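Side-chain contacts in protein adenylyltransferase (Bartonella henselae str. Houston-1, PDB 5NH2), which transfers AMP from ATP onto tyrosine or threonine residues of host target proteins through its Fic domain, an activity that serves the virulence of the bacterium: residues 131-134 with 135-139; 200-203 with 204-207; 209-212 with 213-216; 219-222 with 223-227. All blocks are in the same frame, centred on the assembly; numbering follows the deposited sequence.

Contact 1 (131-134 with 135-139); sequences LTRE and EFNSE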
loop_
_atom_site.group_PDB
_atom_site.type_symbol
_atom_site.label_atom_id
_atom_site.label_comp_id
_atom_site.label_asym_id
_atom_site.label_seq_id
_atom_site.Cartn_x
_atom_site.Cartn_y
_atom_site.Cartn_z
ATOM N N LEU A 131 -1.878 8.785 -21.345
ATOM C CA LEU A 131 -1.451 7.442 -21.702
ATOM C C LEU A 131 -2.636 6.508 -21.522
ATOM O O LEU A 131 -3.537 6.784 -20.725
ATOM C CB LEU A 131 -0.269 6.971 -20.822
ATOM C CG LEU A 131 0.990 7.819 -20.955
ATOM C CD1 LEU A 131 2.176 7.442 -20.003
ATOM C CD2 LEU A 131 1.419 7.852 -22.457
ATOM N N THR A 132 -2.618 5.380 -22.236
ATOM C CA THR A 132 -3.545 4.294 -21.911
ATOM C C THR A 132 -3.147 3.648 -20.580
ATOM O O THR A 132 -2.082 3.926 -20.028
ATOM C CB THR A 132 -3.521 3.205 -22.982
ATOM O OG1 THR A 132 -2.217 2.598 -23.003
ATOM C CG2 THR A 132 -3.853 3.753 -24.329
ATOM N N ARG A 133 -3.992 2.727 -20.089
ATOM C CA ARG A 133 -3.712 2.064 -18.812
ATOM C C ARG A 133 -2.424 1.232 -18.874
ATOM O O ARG A 133 -1.607 1.263 -17.935
ATOM C CB ARG A 133 -4.889 1.174 -18.376
ATOM C CG ARG A 133 -4.690 0.524 -16.930
ATOM C CD ARG A 133 -5.917 -0.250 -16.532
ATOM N NE ARG A 133 -6.180 -1.291 -17.512
ATOM C CZ ARG A 133 -5.582 -2.476 -17.493
ATOM N NH1 ARG A 133 -4.719 -2.790 -16.514
ATOM N NH2 ARG A 133 -5.860 -3.353 -18.434
ATOM N N GLU A 134 -2.220 0.497 -19.969
ATOM C CA GLU A 134 -1.043 -0.358 -20.094
ATOM C C GLU A 134 0.238 0.469 -20.171
ATOM O O GLU A 134 1.224 0.170 -19.488
ATOM C CB GLU A 134 -1.187 -1.244 -21.320
ATOM C CG GLU A 134 -1.879 -2.536 -21.019
ATOM C CD GLU A 134 -3.368 -2.439 -21.197
ATOM O OE1 GLU A 134 -3.871 -1.302 -21.426
ATOM O OE2 GLU A 134 -4.030 -3.504 -21.113
ATOM N N GLU A 135 0.222 1.531 -20.980
ATOM C CA GLU A 135 1.348 2.467 -21.046
ATOM C C GLU A 135 1.690 3.042 -19.663
ATOM O O GLU A 135 2.839 2.954 -19.194
ATOM C CB GLU A 135 1.010 3.589 -22.036
ATOM C CG GLU A 135 0.685 3.109 -23.425
ATOM C CD GLU A 135 0.164 4.229 -24.373
ATOM O OE1 GLU A 135 -0.400 5.242 -23.877
ATOM O OE2 GLU A 135 0.313 4.088 -25.620
ATOM N N PHE A 136 0.693 3.656 -19.007
ATOM C CA PHE A 136 0.881 4.187 -17.669
ATOM C C PHE A 136 1.505 3.138 -16.762
ATOM O O PHE A 136 2.507 3.417 -16.107
ATOM C CB PHE A 136 -0.435 4.688 -17.075
ATOM C CG PHE A 136 -0.315 5.139 -15.629
ATOM C CD1 PHE A 136 0.066 6.431 -15.316
ATOM C CD2 PHE A 136 -0.586 4.250 -14.583
ATOM C CE1 PHE A 136 0.202 6.824 -13.988
ATOM C CE2 PHE A 136 -0.473 4.640 -13.240
ATOM C CZ PHE A 136 -0.073 5.934 -12.940
ATOM N N ASN A 137 0.958 1.914 -16.736
ATOM C CA ASN A 137 1.503 0.906 -15.827
ATOM C C ASN A 137 2.978 0.585 -16.148
ATOM O O ASN A 137 3.807 0.486 -15.234
ATOM C CB ASN A 137 0.654 -0.370 -15.844
ATOM C CG ASN A 137 -0.728 -0.215 -15.085
ATOM O OD1 ASN A 137 -0.972 0.772 -14.384
ATOM N ND2 ASN A 137 -1.623 -1.221 -15.253
ATOM N N SER A 138 3.343 0.470 -17.434
ATOM C CA SER A 138 4.736 0.129 -17.720
ATOM C C SER A 138 5.670 1.219 -17.227
ATOM O O SER A 138 6.695 0.919 -16.593
ATOM C CB SER A 138 4.953 -0.142 -19.209
ATOM O OG SER A 138 4.771 1.026 -19.985
ATOM N N GLU A 139 5.305 2.492 -17.446
ATOM C CA GLU A 139 6.101 3.597 -16.890
ATOM C C GLU A 139 6.114 3.590 -15.344
ATOM O O GLU A 139 7.184 3.614 -14.685
ATOM C CB GLU A 139 5.552 4.921 -17.434
ATOM C CG GLU A 139 5.757 5.103 -18.915
ATOM C CD GLU A 139 7.216 5.372 -19.319
ATOM O OE1 GLU A 139 7.517 5.168 -20.503
ATOM O OE2 GLU A 139 8.063 5.797 -18.493
#

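Contact 2 (200-203 with 204-207); sequences EPMQ and HLFE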
loop_
_atom_site.group_PDB
_atom_site.type_symbol
_atom_site.label_atom_id
_atom_site.label_comp_id
_atom_site.label_asym_id
_atom_site.label_seq_id
_atom_site.Cartn_x
_atom_site.Cartn_y
_atom_site.Cartn_z
ATOM N N GLU A 200 7.791 -9.670 -14.285
ATOM C CA GLU A 200 6.436 -10.208 -14.464
ATOM C C GLU A 200 5.587 -10.133 -13.216
ATOM O O GLU A 200 4.505 -9.508 -13.281
ATOM C CB GLU A 200 6.493 -11.650 -14.983
ATOM C CG GLU A 200 6.248 -11.710 -16.447
ATOM C CD GLU A 200 6.495 -13.079 -16.993
ATOM O OE1 GLU A 200 6.963 -13.191 -18.150
ATOM O OE2 GLU A 200 6.234 -14.040 -16.239
ATOM N N PRO A 201 5.984 -10.671 -12.050
ATOM C CA PRO A 201 5.095 -10.587 -10.875
ATOM C C PRO A 201 4.617 -9.171 -10.599
ATOM O O PRO A 201 3.430 -8.986 -10.338
ATOM C CB PRO A 201 5.958 -11.160 -9.738
ATOM C CG PRO A 201 6.934 -12.058 -10.423
ATOM C CD PRO A 201 7.252 -11.370 -11.722
ATOM N N MET A 202 5.500 -8.168 -10.702
ATOM C CA MET A 202 5.098 -6.776 -10.492
ATOM C C MET A 202 4.137 -6.266 -11.575
ATOM O O MET A 202 3.128 -5.608 -11.263
ATOM C CB MET A 202 6.320 -5.868 -10.408
ATOM C CG MET A 202 5.922 -4.465 -9.880
ATOM S SD MET A 202 5.428 -4.354 -8.105
ATOM C CE MET A 202 7.065 -4.506 -7.334
ATOM N N GLN A 203 4.424 -6.559 -12.848
ATOM C CA GLN A 203 3.474 -6.229 -13.915
ATOM C C GLN A 203 2.085 -6.866 -13.676
ATOM O O GLN A 203 1.052 -6.228 -13.921
ATOM C CB GLN A 203 4.053 -6.671 -15.284
ATOM C CG GLN A 203 5.313 -5.910 -15.775
ATOM C CD GLN A 203 6.170 -6.735 -16.783
ATOM O OE1 GLN A 203 5.914 -7.917 -16.992
ATOM N NE2 GLN A 203 7.181 -6.098 -17.405
ATOM N N HIS A 204 2.041 -8.125 -13.207
ATOM C CA HIS A 204 0.777 -8.815 -12.924
ATOM C C HIS A 204 0.049 -8.174 -11.733
ATOM O O HIS A 204 -1.177 -7.928 -11.788
ATOM C CB HIS A 204 1.070 -10.303 -12.684
ATOM C CG HIS A 204 -0.141 -11.140 -12.392
ATOM N ND1 HIS A 204 -0.057 -12.394 -11.815
ATOM C CD2 HIS A 204 -1.464 -10.914 -12.605
ATOM C CE1 HIS A 204 -1.274 -12.899 -11.672
ATOM N NE2 HIS A 204 -2.145 -12.018 -12.138
ATOM N N LEU A 205 0.818 -7.821 -10.688
ATOM C CA LEU A 205 0.306 -7.019 -9.584
ATOM C C LEU A 205 -0.393 -5.746 -10.084
ATOM O O LEU A 205 -1.572 -5.526 -9.767
ATOM C CB LEU A 205 1.451 -6.676 -8.618
ATOM C CG LEU A 205 1.073 -6.095 -7.238
ATOM C CD1 LEU A 205 2.145 -6.415 -6.216
ATOM C CD2 LEU A 205 0.889 -4.629 -7.274
ATOM N N PHE A 206 0.326 -4.881 -10.842
ATOM C CA PHE A 206 -0.265 -3.616 -11.337
ATOM C C PHE A 206 -1.483 -3.870 -12.239
ATOM O O PHE A 206 -2.424 -3.054 -12.257
ATOM C CB PHE A 206 0.775 -2.762 -12.109
ATOM C CG PHE A 206 1.616 -1.804 -11.227
ATOM C CD1 PHE A 206 2.426 -2.290 -10.169
ATOM C CD2 PHE A 206 1.652 -0.434 -11.507
ATOM C CE1 PHE A 206 3.205 -1.418 -9.396
ATOM C CE2 PHE A 206 2.420 0.475 -10.724
ATOM C CZ PHE A 206 3.183 -0.011 -9.674
ATOM N N GLU A 207 -1.497 -5.004 -12.982
ATOM C CA GLU A 207 -2.656 -5.306 -13.830
ATOM C C GLU A 207 -3.915 -5.630 -12.994
ATOM O O GLU A 207 -5.001 -5.091 -13.259
ATOM C CB GLU A 207 -2.322 -6.449 -14.796
ATOM C CG GLU A 207 -3.552 -7.155 -15.390
ATOM C CD GLU A 207 -4.231 -6.390 -16.537
ATOM O OE1 GLU A 207 -3.701 -5.337 -17.016
ATOM O OE2 GLU A 207 -5.332 -6.851 -16.947
#

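Contact 3 (209-212 with 213-216); sequences ISNP and EKIR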
loop_
_atom_site.group_PDB
_atom_site.type_symbol
_atom_site.label_atom_id
_atom_site.label_comp_id
_atom_site.label_asym_id
_atom_site.label_seq_id
_atom_site.Cartn_x
_atom_site.Cartn_y
_atom_site.Cartn_z
ATOM N N ILE A 209 -4.817 -4.698 -10.046
ATOM C CA ILE A 209 -5.342 -3.578 -9.251
ATOM C C ILE A 209 -5.622 -2.316 -10.088
ATOM O O ILE A 209 -5.934 -1.260 -9.516
ATOM C CB ILE A 209 -4.414 -3.267 -8.082
ATOM C CG1 ILE A 209 -3.135 -2.632 -8.632
ATOM C CG2 ILE A 209 -4.074 -4.573 -7.363
ATOM C CD1 ILE A 209 -2.215 -2.161 -7.524
ATOM N N SER A 210 -5.476 -2.387 -11.414
ATOM C CA SER A 210 -5.820 -1.304 -12.347
ATOM C C SER A 210 -6.969 -1.687 -13.277
ATOM O O SER A 210 -7.754 -0.822 -13.667
ATOM C CB SER A 210 -4.610 -0.823 -13.171
ATOM O OG SER A 210 -4.041 -1.873 -13.921
ATOM N N ASN A 211 -6.943 -2.892 -13.836
ATOM C CA ASN A 211 -8.047 -3.375 -14.648
ATOM C C ASN A 211 -9.363 -3.382 -13.867
ATOM O O ASN A 211 -9.498 -4.130 -12.879
ATOM C CB ASN A 211 -7.731 -4.775 -15.176
ATOM C CG ASN A 211 -8.623 -5.164 -16.354
ATOM O OD1 ASN A 211 -9.828 -4.942 -16.319
ATOM N ND2 ASN A 211 -8.023 -5.720 -17.407
ATOM N N PRO A 212 -10.361 -2.595 -14.295
ATOM C CA PRO A 212 -11.670 -2.570 -13.598
ATOM C C PRO A 212 -12.345 -3.928 -13.463
ATOM O O PRO A 212 -12.860 -4.264 -12.379
ATOM C CB PRO A 212 -12.515 -1.635 -14.478
ATOM C CG PRO A 212 -11.497 -0.745 -15.192
ATOM C CD PRO A 212 -10.246 -1.589 -15.368
ATOM N N GLU A 213 -12.378 -4.709 -14.550
ATOM C CA GLU A 213 -12.895 -6.069 -14.471
ATOM C C GLU A 213 -12.164 -6.860 -13.394
ATOM O O GLU A 213 -12.782 -7.647 -12.666
ATOM C CB GLU A 213 -12.772 -6.786 -15.818
ATOM C CG GLU A 213 -13.282 -5.996 -17.033
ATOM C CD GLU A 213 -14.801 -5.876 -17.054
ATOM O OE1 GLU A 213 -15.320 -4.746 -16.894
ATOM O OE2 GLU A 213 -15.479 -6.918 -17.210
ATOM N N LYS A 214 -10.861 -6.635 -13.237
ATOM C CA LYS A 214 -10.164 -7.471 -12.261
ATOM C C LYS A 214 -10.366 -6.963 -10.838
ATOM O O LYS A 214 -10.540 -7.768 -9.893
ATOM C CB LYS A 214 -8.708 -7.596 -12.661
ATOM C CG LYS A 214 -8.613 -8.482 -13.905
ATOM C CD LYS A 214 -7.209 -8.858 -14.298
ATOM C CE LYS A 214 -7.253 -9.493 -15.688
ATOM N NZ LYS A 214 -5.940 -9.947 -16.134
ATOM N N ILE A 215 -10.459 -5.638 -10.696
ATOM C CA ILE A 215 -10.700 -5.025 -9.392
ATOM C C ILE A 215 -12.034 -5.490 -8.809
ATOM O O ILE A 215 -12.146 -5.728 -7.597
ATOM C CB ILE A 215 -10.626 -3.496 -9.535
ATOM C CG1 ILE A 215 -9.179 -3.086 -9.855
ATOM C CG2 ILE A 215 -11.164 -2.785 -8.275
ATOM C CD1 ILE A 215 -9.019 -1.660 -10.162
ATOM N N ARG A 216 -13.063 -5.630 -9.661
ATOM C CA ARG A 216 -14.360 -6.102 -9.168
ATOM C C ARG A 216 -14.226 -7.483 -8.536
ATOM O O ARG A 216 -14.830 -7.756 -7.490
ATOM C CB ARG A 216 -15.396 -6.200 -10.301
ATOM C CG ARG A 216 -15.815 -4.977 -11.055
ATOM C CD ARG A 216 -17.160 -5.247 -11.844
ATOM N NE ARG A 216 -17.017 -5.918 -13.153
ATOM C CZ ARG A 216 -17.046 -7.246 -13.360
ATOM N NH1 ARG A 216 -17.210 -8.089 -12.348
ATOM N NH2 ARG A 216 -16.910 -7.748 -14.586
#

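Contact 4 (219-222 with 223-227); sequences KEFM and HTMKN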
loop_
_atom_site.group_PDB
_atom_site.type_symbol
_atom_site.label_atom_id
_atom_site.label_comp_id
_atom_site.label_asym_id
_atom_site.label_seq_id
_atom_site.Cartn_x
_atom_site.Cartn_y
_atom_site.Cartn_z
ATOM N N LYS A 219 -12.140 -7.363 -5.233
ATOM C CA LYS A 219 -13.050 -6.742 -4.259
ATOM C C LYS A 219 -14.072 -7.737 -3.681
ATOM O O LYS A 219 -14.252 -7.835 -2.450
ATOM C CB LYS A 219 -13.781 -5.573 -4.909
ATOM C CG LYS A 219 -12.989 -4.295 -4.925
ATOM C CD LYS A 219 -13.904 -3.131 -5.288
ATOM C CE LYS A 219 -13.149 -1.809 -5.296
ATOM N NZ LYS A 219 -14.061 -0.629 -5.352
ATOM N N GLU A 220 -14.763 -8.475 -4.557
ATOM C CA GLU A 220 -15.691 -9.481 -4.049
ATOM C C GLU A 220 -14.969 -10.508 -3.205
ATOM O O GLU A 220 -15.431 -10.839 -2.106
ATOM C CB GLU A 220 -16.411 -10.168 -5.191
ATOM C CG GLU A 220 -17.322 -11.257 -4.793
ATOM C CD GLU A 220 -17.876 -11.963 -6.007
ATOM O OE1 GLU A 220 -18.937 -11.534 -6.506
ATOM O OE2 GLU A 220 -17.229 -12.920 -6.491
ATOM N N PHE A 221 -13.805 -10.999 -3.679
ATOM C CA PHE A 221 -13.147 -12.079 -2.947
ATOM C C PHE A 221 -12.708 -11.618 -1.563
ATOM O O PHE A 221 -12.833 -12.362 -0.582
ATOM C CB PHE A 221 -11.941 -12.620 -3.711
ATOM C CG PHE A 221 -11.094 -13.550 -2.879
ATOM C CD1 PHE A 221 -11.470 -14.865 -2.675
ATOM C CD2 PHE A 221 -9.962 -13.098 -2.261
ATOM C CE1 PHE A 221 -10.693 -15.721 -1.903
ATOM C CE2 PHE A 221 -9.185 -13.943 -1.464
ATOM C CZ PHE A 221 -9.548 -15.256 -1.293
ATOM N N MET A 222 -12.177 -10.401 -1.469
ATOM C CA MET A 222 -11.662 -9.923 -0.190
ATOM C C MET A 222 -12.804 -9.673 0.766
ATOM O O MET A 222 -12.743 -10.074 1.937
ATOM C CB MET A 222 -10.836 -8.656 -0.397
ATOM C CG MET A 222 -9.513 -8.860 -1.208
ATOM S SD MET A 222 -8.201 -9.752 -0.315
ATOM C CE MET A 222 -6.772 -9.692 -1.376
ATOM N N HIS A 223 -13.877 -9.049 0.255
ATOM C CA HIS A 223 -15.107 -8.870 1.024
ATOM C C HIS A 223 -15.599 -10.192 1.616
ATOM O O HIS A 223 -15.923 -10.270 2.807
ATOM C CB HIS A 223 -16.177 -8.241 0.117
ATOM C CG HIS A 223 -17.462 -7.915 0.821
ATOM N ND1 HIS A 223 -17.751 -6.652 1.296
ATOM C CD2 HIS A 223 -18.531 -8.689 1.137
ATOM C CE1 HIS A 223 -18.942 -6.662 1.870
ATOM N NE2 HIS A 223 -19.434 -7.886 1.789
ATOM N N THR A 224 -15.674 -11.244 0.792
ATOM C CA THR A 224 -16.060 -12.559 1.302
ATOM C C THR A 224 -15.134 -13.017 2.418
ATOM O O THR A 224 -15.598 -13.507 3.446
ATOM C CB THR A 224 -16.050 -13.607 0.192
ATOM O OG1 THR A 224 -16.960 -13.241 -0.847
ATOM C CG2 THR A 224 -16.468 -14.962 0.774
ATOM N N MET A 225 -13.810 -12.904 2.210
ATOM C CA MET A 225 -12.843 -13.288 3.244
ATOM C C MET A 225 -13.072 -12.558 4.557
ATOM O O MET A 225 -12.980 -13.160 5.634
ATOM C CB MET A 225 -11.409 -13.016 2.764
ATOM C CG MET A 225 -10.949 -13.983 1.696
ATOM S SD MET A 225 -10.969 -15.691 2.305
ATOM C CE MET A 225 -12.366 -16.388 1.474
ATOM N N LYS A 226 -13.303 -11.247 4.502
ATOM C CA LYS A 226 -13.602 -10.521 5.730
ATOM C C LYS A 226 -14.875 -11.061 6.378
ATOM O O LYS A 226 -14.884 -11.355 7.576
ATOM C CB LYS A 226 -13.702 -9.017 5.452
ATOM C CG LYS A 226 -13.948 -8.152 6.707
ATOM C CD LYS A 226 -12.670 -7.918 7.523
ATOM C CE LYS A 226 -12.941 -7.836 9.027
ATOM N NZ LYS A 226 -13.541 -9.132 9.551
ATOM N N ASN A 227 -15.940 -11.273 5.586
ATOM C CA ASN A 227 -17.199 -11.767 6.159
ATOM C C ASN A 227 -17.055 -13.177 6.711
ATOM O O ASN A 227 -17.776 -13.558 7.637
ATOM C CB ASN A 227 -18.324 -11.751 5.127
ATOM C CG ASN A 227 -18.882 -10.363 4.866
ATOM O OD1 ASN A 227 -18.289 -9.356 5.241
ATOM N ND2 ASN A 227 -20.030 -10.309 4.185
#

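Contact 1 (131-134 with 135-139)
OE1 of Glu135 is met from above the carboxylate plane by the backbone N-H of Thr132, at 2.8 Å from Thr132 N and with an N-H...O angle of 159°. The return bond, from Glu135 N to Thr132 OG1, is weak at 3.3 Å; together the two make a capping box at the start of helix 133-150 of the Fic domain. Threonine suits the N-cap because its hydroxyl, with chi1 at 64°, sits between backbone N and carbonyl carbon and can accept an N-H of the first turn, while glutamate three residues on is long enough to reach back. Its chain, extended beyond CG, also brings OE1 to 3.5 Å from CD2 of Leu131.

On another side of the helix, the guanidinium of Arg133 and the amide of Asn137 are inclined at 71° to each other, and both donate to Ser210 in the loop before helix 212-227. Arg133 NH1 also bridges to Glu207. Phe136 has the amide oxygen of Asn137 in its ring plane at the edge, and its ring packs against His174 and helix 157-171. Three residues after Glu135, the hydroxyl of Ser138 donates from OG to the carbonyl O of Glu135 at 2.8 Å.

Contact 2 (200-203 with 204-207)
Met202 and Phe206 meet in a Met-aromatic contact one turn apart on helix 200-208, within the Fido region. The sulfur SD lies at the edge of the ring, 5.1 Å from its centroid and 76° off the ring normal, and its nearest ring atom is CE1 of Phe206 at 3.9 Å. CG of Met202 approaches the same side of the ring, near CD1 and CE1. Methionine suits this place because its flexible thioether can bend to follow a neighbouring ring: CG stands anti to the backbone N (chi1 -168°), and turns at chi2 and chi3 then lead the chain past Phe206. Leu205 adds a looser apolar contact, its CD1 lying 4.3 Å from Met202 SD.

Beneath these side chains the i to i+4 backbone bonds fix the spacing; Phe206 N donates to Met202 O at 2.9 Å with an almost straight angle of 172°. Further out, helix 133-150 supports the aromatic group, with Phe144 meeting the Phe206 ring edge-to-face, while Met186 and Ala189 of helix 183-196 pack on Met202 and Leu205. Toward the C-terminal part of the chain, His204 NE2 is bonded to the carbonyl of Val239. Proline is easily accommodated at position 201, in the first turn, where its missing N-H costs little, and Pro201 O still accepts from Leu205 N at 2.9 Å.

Contact 3 (209-212 with 213-216)
Asn211 caps the N terminus of helix 212-227, and its side chain can be followed outward from the backbone. CB lies 3.9 Å from CB of Lys214, so the two side chains touch at their bases, and Asn211 CG passes obliquely across the start of the lysine, 4.1 Å from Lys214 CG. Because CG is anti to the backbone N (chi1 -162°), the amide turns toward the first turn of the helix. There OD1 accepts from Glu213 N in a weak capping bond, 3.1 Å long and strongly bent at 122°. The tip's other atom, ND2, donates to Glu207 at the end of the preceding helix, so the amide uses its acceptor on one helix and its donor on the other. Asparagine suits the position because it carries both functions on one short, flat group.

Pro212 follows as the first helical residue, where no N-H is needed and a fixed phi fits the turn. The carbonyl O of Asn211 is the main backbone anchor, taking Ile215 N at 2.8 Å, while its bond from Lys214 N is weak. Glu213 and Arg216 form a salt bridge, with NH2 meeting OE2 from above the carboxylate plane; Arg216 also pairs with Glu256, and Lys214 with Glu242. Ile215 directs its branched, apolar side chain back over the loop, CG1 passing 3.2 Å from Asn211 O and CD1 ending 3.2 Å from the carbonyl O of Ile209.

Contact 4 (219-222 with 223-227)
The last two turns of helix 212-227 carry a Met-aromatic pair, Phe221 with Met225. CG of Met225 sits over one face of the phenyl ring in a CH-pi contact, 3.9 Å from the centroid and 25° off the ring normal, displaced toward the rim so that Phe221 CZ is its nearest ring atom at 3.5 Å. The sulfur SD approaches obliquely, 4.6 Å from the centroid, and the methyl CE bends round to 3.8 Å from CE1 of Phe221. With CG anti to its own carbonyl carbon (chi1 -72°), Met225 folds back along the helix toward the ring one turn earlier. Phe221 also meets Tyr266 and packs on Val237, so its broad flat group joins helix to sheet, whereas Met225 touches the loop residue Arg230.

Met225 N donates to Phe221 O at 3.0 Å, which places the two side chains on the same side of the helix. The polar residues look elsewhere: both carboxylate oxygens of Glu220 accept backbone N-H groups, from Glu256 and Gly257, and Lys219 forms a salt bridge with Glu23 of the neighbouring BiaA chain. Thr224 OG1 lies 3.1 Å from Glu220 O. The chemistry is therefore divided: thioether and ring give a buried apolar junction held by dispersion and weak CH-pi attraction, whereas Glu220 ties the helix to the start of strand 257-262 and Lys219 contributes a charge pair to the partner protein.

Overall arrangement
All four contacts are local, each joining residues three to five apart within about two turns of chain, and they follow one another in series, none nesting within or crossing another. Contact 1 opens helix 133-150 in the Fic domain. Contact 2 forms helix 200-208, packed against that helix, and contact 3 turns the chain into helix 212-227, whose final turns hold contact 4. Contacts 1, 2 and 3 touch one another at a shared polar cluster, while contact 4 touches neither contact 1 nor contact 2; its centre is about 28 Å from that of contact 1. Because contact 4 packs on the C-terminal sheet, helix 212-227 links that sheet to the Fic helices.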